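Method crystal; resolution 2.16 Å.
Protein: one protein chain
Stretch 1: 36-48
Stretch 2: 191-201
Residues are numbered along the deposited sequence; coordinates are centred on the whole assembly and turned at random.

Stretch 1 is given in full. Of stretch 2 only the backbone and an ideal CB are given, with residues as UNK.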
# COMPACT_ATOMS: atom_id res chain seq x y z
N MSE A 36 -12.38 -9.04 -15.88
CA MSE A 36 -11.08 -8.58 -16.36
C MSE A 36 -10.02 -8.62 -15.26
O MSE A 36 -10.28 -8.32 -14.10
CB MSE A 36 -11.20 -7.15 -16.83
CG MSE A 36 -12.06 -7.02 -18.05
SE MSE A 36 -11.02 -7.52 -19.57
CE MSE A 36 -12.42 -7.76 -20.70
N ASN A 37 -8.80 -8.97 -15.65
CA ASN A 37 -7.66 -8.89 -14.73
C ASN A 37 -7.52 -7.44 -14.18
O ASN A 37 -7.67 -6.45 -14.94
CB ASN A 37 -6.39 -9.33 -15.47
CG ASN A 37 -5.12 -8.95 -14.74
OD1 ASN A 37 -4.51 -7.91 -15.03
ND2 ASN A 37 -4.71 -9.78 -13.78
N GLY A 38 -7.26 -7.33 -12.87
CA GLY A 38 -7.16 -6.05 -12.19
C GLY A 38 -6.03 -5.16 -12.70
O GLY A 38 -6.22 -3.96 -12.89
N GLY A 39 -4.87 -5.76 -12.94
CA GLY A 39 -3.71 -5.02 -13.44
C GLY A 39 -3.94 -4.35 -14.78
O GLY A 39 -3.39 -3.28 -15.06
N TYR A 40 -4.75 -4.99 -15.62
CA TYR A 40 -5.10 -4.41 -16.92
C TYR A 40 -5.93 -3.14 -16.74
O TYR A 40 -5.71 -2.16 -17.44
CB TYR A 40 -5.83 -5.46 -17.78
CG TYR A 40 -6.43 -4.90 -19.07
CD1 TYR A 40 -5.62 -4.46 -20.11
CD2 TYR A 40 -7.81 -4.80 -19.22
CE1 TYR A 40 -6.18 -3.95 -21.26
CE2 TYR A 40 -8.37 -4.28 -20.36
CZ TYR A 40 -7.56 -3.86 -21.38
OH TYR A 40 -8.15 -3.36 -22.53
N LEU A 41 -6.86 -3.16 -15.80
CA LEU A 41 -7.70 -2.00 -15.50
C LEU A 41 -6.87 -0.88 -14.86
O LEU A 41 -7.17 0.31 -15.02
CB LEU A 41 -8.84 -2.38 -14.57
CG LEU A 41 -9.73 -3.58 -14.93
CD1 LEU A 41 -10.81 -3.69 -13.89
CD2 LEU A 41 -10.36 -3.48 -16.33
N MSE A 42 -5.82 -1.27 -14.12
CA MSE A 42 -4.88 -0.30 -13.55
C MSE A 42 -4.10 0.45 -14.63
O MSE A 42 -3.93 1.67 -14.56
CB MSE A 42 -3.94 -0.98 -12.56
CG MSE A 42 -4.62 -1.19 -11.17
SE MSE A 42 -3.73 -2.44 -9.99
CE MSE A 42 -1.89 -1.97 -10.38
N THR A 43 -3.66 -0.29 -15.64
CA THR A 43 -2.86 0.21 -16.75
C THR A 43 -3.61 1.31 -17.49
O THR A 43 -3.04 2.35 -17.84
CB THR A 43 -2.53 -0.96 -17.72
OG1 THR A 43 -1.59 -1.86 -17.09
CG2 THR A 43 -1.95 -0.46 -19.00
N VAL A 44 -4.89 1.06 -17.70
CA VAL A 44 -5.79 2.00 -18.38
C VAL A 44 -6.02 3.24 -17.52
O VAL A 44 -6.00 4.37 -18.02
CB VAL A 44 -7.13 1.31 -18.72
CG1 VAL A 44 -8.24 2.33 -18.93
CG2 VAL A 44 -6.97 0.42 -19.96
N LEU A 45 -6.24 3.04 -16.22
CA LEU A 45 -6.45 4.16 -15.32
C LEU A 45 -5.16 4.96 -15.18
O LEU A 45 -5.20 6.18 -15.13
CB LEU A 45 -6.93 3.70 -13.95
CG LEU A 45 -8.35 3.16 -13.78
CD1 LEU A 45 -8.65 3.05 -12.27
CD2 LEU A 45 -9.40 4.05 -14.48
N GLN A 46 -4.02 4.27 -15.15
CA GLN A 46 -2.74 4.99 -15.07
C GLN A 46 -2.61 5.95 -16.22
O GLN A 46 -2.13 7.08 -16.02
CB GLN A 46 -1.54 4.02 -15.03
CG GLN A 46 -0.17 4.74 -14.98
CD GLN A 46 1.00 3.78 -14.78
OE1 GLN A 46 1.11 3.13 -13.75
NE2 GLN A 46 1.89 3.71 -15.78
N ARG A 47 -3.00 5.50 -17.42
CA ARG A 47 -2.90 6.32 -18.63
C ARG A 47 -3.73 7.59 -18.54
O ARG A 47 -3.28 8.66 -18.95
CB ARG A 47 -3.35 5.54 -19.88
CG ARG A 47 -2.29 4.62 -20.41
CD ARG A 47 -2.46 4.31 -21.89
NE ARG A 47 -1.17 4.02 -22.50
CZ ARG A 47 -0.55 2.84 -22.48
NH1 ARG A 47 -1.10 1.79 -21.88
NH2 ARG A 47 0.64 2.70 -23.06
N SER A 48 -4.94 7.45 -18.02
CA SER A 48 -5.82 8.58 -17.84
C SER A 48 -5.21 9.61 -16.91
O SER A 48 -5.34 10.81 -17.13
CB SER A 48 -7.16 8.11 -17.26
OG SER A 48 -6.99 7.47 -16.00
N UNK A 191 8.06 -0.05 -20.64
CA UNK A 191 8.01 -0.77 -19.37
C UNK A 191 7.13 -0.11 -18.31
O UNK A 191 6.44 -0.80 -17.56
CB UNK A 191 9.43 -0.92 -18.82
N UNK A 192 7.16 1.21 -18.25
CA UNK A 192 6.45 1.94 -17.21
C UNK A 192 4.97 1.77 -17.34
O UNK A 192 4.25 1.72 -16.33
CB UNK A 192 6.81 3.43 -17.25
N UNK A 193 4.51 1.67 -18.58
CA UNK A 193 3.10 1.47 -18.89
C UNK A 193 2.65 0.08 -18.43
O UNK A 193 1.51 -0.12 -18.07
CB UNK A 193 2.85 1.65 -20.39
N UNK A 194 3.59 -0.86 -18.44
CA UNK A 194 3.33 -2.29 -18.17
C UNK A 194 3.44 -2.66 -16.68
O UNK A 194 2.89 -3.67 -16.26
CB UNK A 194 4.31 -3.15 -18.97
N UNK A 195 4.14 -1.84 -15.90
CA UNK A 195 4.30 -2.13 -14.46
C UNK A 195 2.97 -2.38 -13.73
O UNK A 195 2.85 -3.36 -13.00
CB UNK A 195 5.03 -0.97 -13.78
N UNK A 196 1.96 -1.52 -13.94
CA UNK A 196 0.67 -1.75 -13.26
C UNK A 196 0.01 -3.10 -13.57
O UNK A 196 -0.69 -3.67 -12.71
CB UNK A 196 -0.30 -0.63 -13.64
N UNK A 197 0.23 -3.62 -14.79
CA UNK A 197 -0.23 -4.97 -15.12
C UNK A 197 0.69 -6.02 -14.50
O UNK A 197 0.22 -7.01 -13.92
CB UNK A 197 -0.30 -5.16 -16.64
N UNK A 198 1.99 -5.80 -14.64
CA UNK A 198 3.01 -6.71 -14.13
C UNK A 198 2.82 -7.06 -12.66
O UNK A 198 2.89 -8.21 -12.28
CB UNK A 198 4.40 -6.09 -14.33
N UNK A 199 2.52 -6.06 -11.83
CA UNK A 199 2.37 -6.28 -10.39
C UNK A 199 1.20 -7.23 -10.06
O UNK A 199 1.14 -7.77 -8.96
CB UNK A 199 2.16 -4.94 -9.68
N UNK A 200 0.26 -7.37 -11.00
CA UNK A 200 -0.91 -8.24 -10.86
C UNK A 200 -0.95 -9.31 -11.94
O UNK A 200 -2.01 -9.85 -12.23
CB UNK A 200 -2.20 -7.41 -10.91
N UNK A 201 0.19 -9.63 -12.53
CA UNK A 201 0.21 -10.60 -13.63
C UNK A 201 0.69 -12.00 -13.21
O UNK A 201 0.95 -12.85 -14.09
CB UNK A 201 1.11 -10.07 -14.75

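Position 191 opens the helix, and its ideal CB has nothing of stretch 1 within 5.5 Å. Stretch 1 sets no demand here. Phi near -48° would allow proline, which suits a first turn because it needs no amide donor. The residue is P191.

At position 192 the CA-to-CB bond points sideways, and the ideal CB lies 5.1 Å from Q46 NE2. Many side chains would fit. The backbone matters more, because Q46 NE2 donates a hydrogen bond to the carbonyl O of 192 at 3.1 Å. The residue is L192, whose side chain adds little to the contact.

At position 193 the bond is again sideways. The ideal CB is 3.6 Å from R47 NH2, so a small residue suits, although a longer chain might find another path. The residue is A193. Its CB lies against the R47 guanidinium at an oblique angle, and its O packs 3.6 Å from T43 CG2. A water donates to both A193 O and T43 O, at 3.0 and 3.1 Å, and bridges the two helices.

Position 194 points away, and stretch 1 gives no clue to its size. It is F194. Position 195 points sideways, with nothing of stretch 1 near its CB. It is L195.

Position 196 points toward stretch 1. Its ideal CB is 3.8 Å from M42 CB, 3.9 Å from T43 OG1 and 4.0 Å from Q46 OE1. A compact, mostly apolar residue fits: alanine, valine or proline. Its N makes no bond to the preceding turn, and phi is -60°, which favors proline without proving it. The residue is P196, at the helix kink. Its CB meets M42 CB at 3.9 Å, and its CG lies 3.3 Å from Q46 OE1.

At position 197 the backbone passes very close: its CA is 3.9 Å from the CA of G39. A CB on G39 would sit 2.9 Å from that CA, a clash, so the glycine permits this approach. The CA also makes a CA-H...O contact with G39 O at 3.6 Å. The bond points sideways, beside T43 and the first turn of helix 38-48, and a medium apolar side chain suits. It is L197, chi1 t and chi2 p, with CD1 3.1 Å from N37 OD1 and 3.7 Å from Y40 N.

Position 198 points away and is unconstrained by stretch 1. It is A198, the start of a type I turn ending at 201.

At position 199 the CA-to-CB bond points sideways, and the ideal CB lies 5.1 Å from M42 CE. An apolar side chain could reach that methyl. V199 does, with CG2 3.6 Å from M42 CE.

Position 200 points toward the start of helix 38-48. Its ideal CB is 3.7 Å from G39 N and 4.5 Å from N37 ND2, both donors, so a short acceptor suits: aspartate, asparagine or serine. D200 OD2 accepts from G39 N at 3.0 Å, and N37 ND2 donates to D200 O at 3.1 Å.

Position 201 points sideways, with no contact. It is A201.

Stretch 2 (191-201) PLAFLPLAVDA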
# COMPACT_ATOMS: atom_id res chain seq x y z
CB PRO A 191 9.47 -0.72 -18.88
CG PRO A 191 10.28 -0.57 -20.08
CD PRO A 191 9.44 0.12 -21.12
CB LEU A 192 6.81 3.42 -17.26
CG LEU A 192 8.25 3.70 -16.88
CD1 LEU A 192 8.69 5.08 -17.43
CD2 LEU A 192 8.40 3.62 -15.36
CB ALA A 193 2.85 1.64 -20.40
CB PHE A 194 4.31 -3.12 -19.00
CG PHE A 194 4.41 -4.58 -18.60
CD1 PHE A 194 3.34 -5.45 -18.78
CD2 PHE A 194 5.62 -5.11 -18.13
CE1 PHE A 194 3.45 -6.80 -18.44
CE2 PHE A 194 5.74 -6.46 -17.79
CZ PHE A 194 4.65 -7.31 -17.95
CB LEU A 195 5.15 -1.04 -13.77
CG LEU A 195 6.64 -1.01 -14.16
CD1 LEU A 195 7.39 0.07 -13.43
CD2 LEU A 195 7.29 -2.36 -13.89
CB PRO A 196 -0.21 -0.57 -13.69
CG PRO A 196 0.51 0.08 -14.86
CD PRO A 196 1.96 -0.30 -14.78
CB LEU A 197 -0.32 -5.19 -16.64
CG LEU A 197 -0.66 -6.62 -17.12
CD1 LEU A 197 -1.93 -7.14 -16.50
CD2 LEU A 197 -0.79 -6.69 -18.62
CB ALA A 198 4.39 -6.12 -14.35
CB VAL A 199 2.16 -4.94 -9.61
CG1 VAL A 199 3.22 -3.93 -9.94
CG2 VAL A 199 0.82 -4.33 -9.92
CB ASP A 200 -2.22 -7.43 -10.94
CG ASP A 200 -3.44 -8.22 -10.44
OD1 ASP A 200 -3.31 -8.99 -9.46
OD2 ASP A 200 -4.53 -8.06 -11.01
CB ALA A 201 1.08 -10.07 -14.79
O HOH W 1 -0.05 2.30 -18.81
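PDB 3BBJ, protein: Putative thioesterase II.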